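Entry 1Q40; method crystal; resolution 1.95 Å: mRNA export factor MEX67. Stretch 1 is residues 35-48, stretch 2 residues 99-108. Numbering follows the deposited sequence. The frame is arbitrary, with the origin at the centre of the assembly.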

ATOM      1  N   LEU B  35     -14.187  18.412  -5.626  1.00 44.59           N
ATOM      2  CA  LEU B  35     -14.022  17.332  -4.655  1.00 44.05           C
ATOM      3  C   LEU B  35     -13.925  17.819  -3.214  1.00 43.82           C
ATOM      4  O   LEU B  35     -14.081  17.024  -2.296  1.00 43.38           O
ATOM      5  CB  LEU B  35     -12.760  16.526  -4.976  1.00 43.02           C
ATOM      6  CG  LEU B  35     -12.779  15.773  -6.308  1.00 43.54           C
ATOM      7  CD1 LEU B  35     -11.355  15.390  -6.725  1.00 43.33           C
ATOM      8  CD2 LEU B  35     -13.683  14.552  -6.214  1.00 44.37           C
HETATM    9  N   MSE B  36     -13.671  19.110  -3.012  1.00 43.69           N
HETATM   10  CA  MSE B  36     -13.298  19.624  -1.689  1.00 43.78           C
HETATM   11  C   MSE B  36     -14.401  19.598  -0.640  1.00 45.32           C
HETATM   12  O   MSE B  36     -14.112  19.680   0.546  1.00 45.42           O
HETATM   13  CB  MSE B  36     -12.696  21.032  -1.798  1.00 43.44           C
HETATM   14  CG  MSE B  36     -11.459  21.098  -2.693  1.00 41.90           C
HETATM   15 SE   MSE B  36     -10.192  19.589  -2.414  1.00 40.06          SE
HETATM   16  CE  MSE B  36     -10.046  19.709  -0.485  1.00 40.03           C
ATOM     17  N   ILE B  37     -15.652  19.462  -1.070  1.00 47.03           N
ATOM     18  CA  ILE B  37     -16.767  19.226  -0.153  1.00 48.91           C
ATOM     19  C   ILE B  37     -16.598  17.918   0.655  1.00 48.35           C
ATOM     20  O   ILE B  37     -17.062  17.823   1.792  1.00 48.97           O
ATOM     21  CB  ILE B  37     -18.123  19.248  -0.932  1.00 50.50           C
ATOM     22  CG1 ILE B  37     -19.317  19.319   0.032  1.00 53.66           C
ATOM     23  CG2 ILE B  37     -18.257  18.038  -1.846  1.00 50.94           C
ATOM     24  CD1 ILE B  37     -19.478  20.672   0.743  1.00 55.70           C
ATOM     25  N   LEU B  38     -15.917  16.927   0.077  1.00 47.00           N
ATOM     26  CA  LEU B  38     -15.662  15.653   0.760  1.00 46.45           C
ATOM     27  C   LEU B  38     -14.730  15.776   1.963  1.00 45.10           C
ATOM     28  O   LEU B  38     -14.701  14.907   2.813  1.00 44.52           O
ATOM     29  CB  LEU B  38     -15.060  14.629  -0.206  1.00 45.62           C
ATOM     30  CG  LEU B  38     -15.901  14.207  -1.404  1.00 47.78           C
ATOM     31  CD1 LEU B  38     -15.055  13.397  -2.371  1.00 47.23           C
ATOM     32  CD2 LEU B  38     -17.119  13.416  -0.950  1.00 50.10           C
ATOM     33  N   TYR B  39     -13.959  16.848   2.028  1.00 44.28           N
ATOM     34  CA  TYR B  39     -12.946  16.983   3.062  1.00 43.64           C
ATOM     35  C   TYR B  39     -13.372  18.026   4.091  1.00 44.72           C
ATOM     36  O   TYR B  39     -14.003  19.022   3.746  1.00 45.25           O
ATOM     37  CB  TYR B  39     -11.603  17.337   2.418  1.00 41.93           C
ATOM     38  CG  TYR B  39     -11.110  16.278   1.449  1.00 40.30           C
ATOM     39  CD1 TYR B  39     -10.226  15.276   1.866  1.00 39.20           C
ATOM     40  CD2 TYR B  39     -11.530  16.269   0.123  1.00 39.23           C
ATOM     41  CE1 TYR B  39      -9.773  14.299   0.987  1.00 36.83           C
ATOM     42  CE2 TYR B  39     -11.083  15.299  -0.765  1.00 37.88           C
ATOM     43  CZ  TYR B  39     -10.201  14.315  -0.326  1.00 36.23           C
ATOM     44  OH  TYR B  39      -9.757  13.357  -1.203  1.00 33.28           O
ATOM     45  N   GLN B  40     -13.040  17.770   5.356  1.00 44.87           N
ATOM     46  CA  GLN B  40     -13.342  18.681   6.457  1.00 46.17           C
ATOM     47  C   GLN B  40     -12.054  19.107   7.170  1.00 45.00           C
ATOM     48  O   GLN B  40     -10.959  18.781   6.712  1.00 43.08           O
ATOM     49  CB  GLN B  40     -14.306  18.003   7.431  1.00 47.95           C
ATOM     50  CG  GLN B  40     -15.595  17.515   6.792  1.00 50.78           C
ATOM     51  CD  GLN B  40     -16.560  18.645   6.467  1.00 55.09           C
ATOM     52  OE1 GLN B  40     -16.267  19.499   5.617  1.00 57.35           O
ATOM     53  NE2 GLN B  40     -17.721  18.648   7.129  1.00 57.74           N
ATOM     54  N   ASN B  41     -12.189  19.835   8.280  1.00 45.50           N
ATOM     55  CA  ASN B  41     -11.036  20.405   9.001  1.00 45.15           C
ATOM     56  C   ASN B  41     -10.009  19.380   9.478  1.00 43.54           C
ATOM     57  O   ASN B  41      -8.807  19.627   9.388  1.00 42.64           O
ATOM     58  CB  ASN B  41     -11.496  21.240  10.206  1.00 46.77           C
ATOM     59  CG  ASN B  41     -12.081  22.571   9.803  1.00 48.66           C
ATOM     60  OD1 ASN B  41     -11.818  23.068   8.715  1.00 50.66           O
ATOM     61  ND2 ASN B  41     -12.886  23.158  10.684  1.00 50.94           N
ATOM     62  N   GLU B  42     -10.490  18.241   9.971  1.00 42.82           N
ATOM     63  CA  GLU B  42      -9.630  17.186  10.504  1.00 42.13           C
ATOM     64  C   GLU B  42      -9.146  16.173   9.445  1.00 39.17           C
ATOM     65  O   GLU B  42      -8.341  15.296   9.752  1.00 38.55           O
ATOM     66  CB  GLU B  42     -10.358  16.445  11.639  1.00 43.77           C
ATOM     67  CG  GLU B  42     -10.533  17.263  12.918  1.00 47.89           C
ATOM     68  CD  GLU B  42     -10.981  16.417  14.114  1.00 53.36           C
ATOM     69  OE1 GLU B  42     -11.666  15.378  13.919  1.00 54.92           O
ATOM     70  OE2 GLU B  42     -10.653  16.791  15.266  1.00 57.75           O
ATOM     71  N   SER B  43      -9.633  16.296   8.211  1.00 37.27           N
ATOM     72  CA  SER B  43      -9.280  15.373   7.132  1.00 35.00           C
ATOM     73  C   SER B  43      -7.793  15.471   6.771  1.00 32.93           C
ATOM     74  O   SER B  43      -7.193  16.540   6.882  1.00 32.24           O
ATOM     75  CB  SER B  43     -10.127  15.642   5.887  1.00 34.96           C
ATOM     76  OG  SER B  43     -11.484  15.332   6.119  1.00 36.00           O
ATOM     77  N   GLN B  44      -7.226  14.347   6.334  1.00 30.93           N
ATOM     78  CA  GLN B  44      -5.800  14.242   6.026  1.00 29.69           C
ATOM     79  C   GLN B  44      -5.544  13.654   4.626  1.00 28.14           C
ATOM     80  O   GLN B  44      -6.205  12.691   4.189  1.00 27.61           O
ATOM     81  CB  GLN B  44      -5.075  13.406   7.088  1.00 29.78           C
ATOM     82  CG  GLN B  44      -5.132  13.988   8.482  1.00 31.32           C
ATOM     83  CD  GLN B  44      -4.464  13.096   9.515  1.00 32.42           C
ATOM     84  OE1 GLN B  44      -3.245  13.129   9.678  1.00 33.22           O
ATOM     85  NE2 GLN B  44      -5.260  12.306  10.218  1.00 31.15           N
ATOM     86  N   PHE B  45      -4.595  14.273   3.929  1.00 27.10           N
ATOM     87  CA  PHE B  45      -4.079  13.783   2.663  1.00 26.36           C
ATOM     88  C   PHE B  45      -2.565  13.835   2.632  1.00 25.88           C
ATOM     89  O   PHE B  45      -1.962  14.831   3.013  1.00 26.14           O
ATOM     90  CB  PHE B  45      -4.587  14.620   1.494  1.00 26.36           C
ATOM     91  CG  PHE B  45      -3.991  14.222   0.171  1.00 25.45           C
ATOM     92  CD1 PHE B  45      -4.406  13.062  -0.465  1.00 24.82           C
ATOM     93  CD2 PHE B  45      -3.015  15.015  -0.442  1.00 25.15           C
ATOM     94  CE1 PHE B  45      -3.853  12.679  -1.693  1.00 24.74           C
ATOM     95  CE2 PHE B  45      -2.457  14.631  -1.661  1.00 24.99           C
ATOM     96  CZ  PHE B  45      -2.876  13.467  -2.281  1.00 25.66           C
ATOM     97  N   SER B  46      -1.948  12.765   2.146  1.00 25.56           N
ATOM     98  CA  SER B  46      -0.562  12.836   1.718  1.00 24.71           C
ATOM     99  C   SER B  46      -0.302  11.901   0.545  1.00 24.22           C
ATOM    100  O   SER B  46      -1.055  10.945   0.294  1.00 24.02           O
ATOM    101  CB  SER B  46       0.398  12.573   2.883  1.00 25.24           C
ATOM    102  OG  SER B  46       0.033  11.428   3.634  1.00 26.13           O
HETATM  103  N   MSE B  47       0.742  12.233  -0.206  1.00 23.43           N
HETATM  104  CA  MSE B  47       1.169  11.477  -1.372  1.00 23.27           C
HETATM  105  C   MSE B  47       2.612  11.003  -1.164  1.00 22.73           C
HETATM  106  O   MSE B  47       3.453  11.749  -0.645  1.00 22.79           O
HETATM  107  CB  MSE B  47       1.050  12.345  -2.637  1.00 23.16           C
HETATM  108  CG  MSE B  47       1.506  11.669  -3.929  1.00 22.61           C
HETATM  109 SE   MSE B  47       3.433  11.891  -4.260  1.00 25.14          SE
HETATM  110  CE  MSE B  47       3.566  13.789  -4.119  1.00 23.33           C
ATOM    111  N   GLN B  48       2.877   9.758  -1.553  1.00 22.27           N
ATOM    112  CA  GLN B  48       4.212   9.146  -1.426  1.00 21.88           C
ATOM    113  C   GLN B  48       4.655   8.561  -2.773  1.00 21.11           C
ATOM    114  O   GLN B  48       3.845   7.996  -3.502  1.00 21.80           O
ATOM    115  CB  GLN B  48       4.188   8.066  -0.307  1.00 21.60           C
ATOM    116  CG  GLN B  48       3.145   6.931  -0.504  1.00 23.28           C
ATOM    117  CD  GLN B  48       3.095   5.912   0.652  1.00 23.43           C
ATOM    118  OE1 GLN B  48       4.125   5.382   1.069  1.00 23.72           O
ATOM    119  NE2 GLN B  48       1.895   5.640   1.151  1.00 21.61           N
ATOM    120  N   GLN B  99      -5.257  23.209   2.732  1.00 36.30           N
ATOM    121  CA  GLN B  99      -3.983  22.539   2.539  1.00 34.53           C
ATOM    122  C   GLN B  99      -4.092  21.413   1.508  1.00 32.54           C
ATOM    123  O   GLN B  99      -3.227  21.258   0.651  1.00 30.82           O
ATOM    124  CB  GLN B  99      -3.477  21.984   3.869  1.00 34.57           C
ATOM    125  CG  GLN B  99      -2.814  23.046   4.736  1.00 37.25           C
ATOM    126  CD  GLN B  99      -2.286  22.515   6.053  1.00 39.07           C
ATOM    127  OE1 GLN B  99      -2.143  23.277   7.020  1.00 44.23           O
ATOM    128  NE2 GLN B  99      -1.998  21.230   6.108  1.00 35.07           N
ATOM    129  N   ILE B 100      -5.167  20.640   1.605  1.00 31.70           N
ATOM    130  CA  ILE B 100      -5.391  19.493   0.734  1.00 30.61           C
ATOM    131  C   ILE B 100      -5.612  19.946  -0.707  1.00 30.27           C
ATOM    132  O   ILE B 100      -5.053  19.365  -1.623  1.00 29.11           O
ATOM    133  CB  ILE B 100      -6.584  18.630   1.263  1.00 31.04           C
ATOM    134  CG1 ILE B 100      -6.191  17.948   2.592  1.00 30.13           C
ATOM    135  CG2 ILE B 100      -7.002  17.592   0.218  1.00 30.51           C
ATOM    136  CD1 ILE B 100      -7.331  17.232   3.319  1.00 30.65           C
ATOM    137  N   TYR B 101      -6.418  20.984  -0.901  1.00 31.17           N
ATOM    138  CA  TYR B 101      -6.633  21.542  -2.229  1.00 31.48           C
ATOM    139  C   TYR B 101      -5.307  22.007  -2.843  1.00 30.63           C
ATOM    140  O   TYR B 101      -5.036  21.742  -4.006  1.00 29.03           O
ATOM    141  CB  TYR B 101      -7.635  22.700  -2.196  1.00 33.12           C
ATOM    142  CG  TYR B 101      -7.867  23.296  -3.571  1.00 35.22           C
ATOM    143  CD1 TYR B 101      -8.289  22.501  -4.630  1.00 37.39           C
ATOM    144  CD2 TYR B 101      -7.626  24.641  -3.817  1.00 37.85           C
ATOM    145  CE1 TYR B 101      -8.485  23.036  -5.898  1.00 39.56           C
ATOM    146  CE2 TYR B 101      -7.827  25.190  -5.078  1.00 39.88           C
ATOM    147  CZ  TYR B 101      -8.257  24.382  -6.111  1.00 40.20           C
ATOM    148  OH  TYR B 101      -8.452  24.917  -7.361  1.00 43.92           O
ATOM    149  N   LYS B 102      -4.465  22.663  -2.052  1.00 31.27           N
ATOM    150  CA  LYS B 102      -3.142  23.081  -2.534  1.00 31.33           C
ATOM    151  C   LYS B 102      -2.266  21.880  -2.958  1.00 30.04           C
ATOM    152  O   LYS B 102      -1.575  21.942  -3.968  1.00 29.63           O
ATOM    153  CB  LYS B 102      -2.439  23.957  -1.493  1.00 32.36           C
ATOM    154  CG  LYS B 102      -3.048  25.345  -1.363  1.00 36.32           C
ATOM    155  CD  LYS B 102      -2.369  26.227  -0.298  1.00 39.86           C
ATOM    156  CE  LYS B 102      -3.227  27.453   0.004  1.00 43.69           C
ATOM    157  NZ  LYS B 102      -2.621  28.456   0.941  1.00 46.45           N
ATOM    158  N   SER B 103      -2.327  20.772  -2.227  1.00 29.40           N
ATOM    159  CA  SER B 103      -1.605  19.563  -2.636  1.00 28.36           C
ATOM    160  C   SER B 103      -2.138  19.033  -3.966  1.00 27.38           C
ATOM    161  O   SER B 103      -1.364  18.633  -4.826  1.00 26.75           O
ATOM    162  CB  SER B 103      -1.708  18.451  -1.591  1.00 28.31           C
ATOM    163  OG  SER B 103      -1.077  18.831  -0.396  1.00 29.62           O
ATOM    164  N   PHE B 104      -3.457  19.032  -4.117  1.00 27.70           N
ATOM    165  CA  PHE B 104      -4.104  18.547  -5.334  1.00 27.46           C
ATOM    166  C   PHE B 104      -3.698  19.377  -6.554  1.00 27.31           C
ATOM    167  O   PHE B 104      -3.552  18.834  -7.645  1.00 27.63           O
ATOM    168  CB  PHE B 104      -5.635  18.566  -5.200  1.00 28.31           C
ATOM    169  CG  PHE B 104      -6.223  17.513  -4.259  1.00 28.44           C
ATOM    170  CD1 PHE B 104      -5.445  16.528  -3.648  1.00 28.22           C
ATOM    171  CD2 PHE B 104      -7.591  17.534  -3.981  1.00 28.85           C
ATOM    172  CE1 PHE B 104      -6.031  15.580  -2.787  1.00 28.24           C
ATOM    173  CE2 PHE B 104      -8.172  16.594  -3.127  1.00 30.24           C
ATOM    174  CZ  PHE B 104      -7.387  15.610  -2.528  1.00 28.09           C
ATOM    175  N   GLN B 105      -3.517  20.685  -6.374  1.00 27.59           N
ATOM    176  CA  GLN B 105      -3.108  21.574  -7.470  1.00 27.76           C
ATOM    177  C   GLN B 105      -1.690  21.310  -7.965  1.00 27.16           C
ATOM    178  O   GLN B 105      -1.356  21.685  -9.084  1.00 27.57           O
ATOM    179  CB  GLN B 105      -3.184  23.045  -7.041  1.00 28.33           C
ATOM    180  CG  GLN B 105      -4.570  23.568  -6.779  1.00 28.95           C
ATOM    181  CD  GLN B 105      -4.561  25.043  -6.411  1.00 31.14           C
ATOM    182  OE1 GLN B 105      -4.039  25.423  -5.359  1.00 31.88           O
ATOM    183  NE2 GLN B 105      -5.125  25.880  -7.283  1.00 30.72           N
ATOM    184  N   GLN B 106      -0.859  20.693  -7.122  1.00 26.90           N
ATOM    185  CA  GLN B 106       0.539  20.405  -7.446  1.00 26.82           C
ATOM    186  C   GLN B 106       0.785  19.004  -8.017  1.00 26.08           C
ATOM    187  O   GLN B 106       1.928  18.617  -8.261  1.00 26.23           O
ATOM    188  CB  GLN B 106       1.408  20.593  -6.202  1.00 27.02           C
ATOM    189  CG  GLN B 106       1.403  22.014  -5.654  1.00 29.42           C
ATOM    190  CD  GLN B 106       2.119  22.104  -4.327  1.00 31.84           C
ATOM    191  OE1 GLN B 106       3.334  21.930  -4.260  1.00 34.40           O
ATOM    192  NE2 GLN B 106       1.368  22.332  -3.268  1.00 34.87           N
ATOM    193  N   LEU B 107      -0.279  18.245  -8.222  1.00 26.12           N
ATOM    194  CA  LEU B 107      -0.183  16.945  -8.865  1.00 25.58           C
ATOM    195  C   LEU B 107      -0.539  17.110 -10.360  1.00 25.80           C
ATOM    196  O   LEU B 107      -1.486  17.825 -10.701  1.00 25.41           O
ATOM    197  CB  LEU B 107      -1.110  15.939  -8.177  1.00 25.67           C
ATOM    198  CG  LEU B 107      -0.681  15.540  -6.751  1.00 25.58           C
ATOM    199  CD1 LEU B 107      -1.796  14.831  -6.012  1.00 26.73           C
ATOM    200  CD2 LEU B 107       0.553  14.674  -6.774  1.00 25.01           C
ATOM    201  N   PRO B 108       0.232  16.490 -11.251  1.00 25.41           N
ATOM    202  CA  PRO B 108      -0.092  16.553 -12.685  1.00 26.22           C
ATOM    203  C   PRO B 108      -1.557  16.180 -12.976  1.00 27.20           C
ATOM    204  O   PRO B 108      -2.161  15.349 -12.281  1.00 26.96           O
ATOM    205  CB  PRO B 108       0.887  15.558 -13.307  1.00 25.87           C
ATOM    206  CG  PRO B 108       2.081  15.578 -12.375  1.00 25.01           C
ATOM    207  CD  PRO B 108       1.484  15.749 -11.000  1.00 24.99           C
TER

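This is a largely apolar packing contact, in which one side of helix 99-105 lies against a strand and the 3-10 segment before it, with no hydrogen bond crossing between the stretches and 535 Å² buried.

The strand runs at 25° to the helix, axes 8.8 Å apart at closest approach, and its alternation sorts the residues: Phe 45 and Met 47 point toward the helix, Gln 44 and Ser 46 away, with Gln 44 NE2 and Ser 46 OG hydrogen-bonded elsewhere in the structure.

Ile 100 fills the narrowest place, where Ile 100 CA is 6.2 Å from Phe 45 CA. Its CG2 lies over a face of the Tyr 39 ring and 3.8 Å from Met 36 CE; CD1 also meets that ring, 3.8 Å from Tyr 39 CD1, and comes within 3.6 Å of Ser 43 O.

Phe 104 leaves the helix sideways, but its flat ring reaches inward and turns its edge to the face of Phe 45 (planes at 80°, Phe 104 CE1 to Phe 45 CE1 3.8 Å) and, in an offset edge-to-face pair with planes at 73°, toward that of Tyr 39. Selenomethionine Met 36, all three chi angles m, curls so that SE sits 3.7 Å from Phe 104 CD2.

Past the helix, Leu 107 extends the apolar surface, its CD1 4.1 Å from Phe 45 CZ and its CD2 4.1 Å from Met 47 CE. Ser 103, with its short side chain, sits at the edge of the Phe 45 ring, its CB 3.9 Å from Phe 45 CD2.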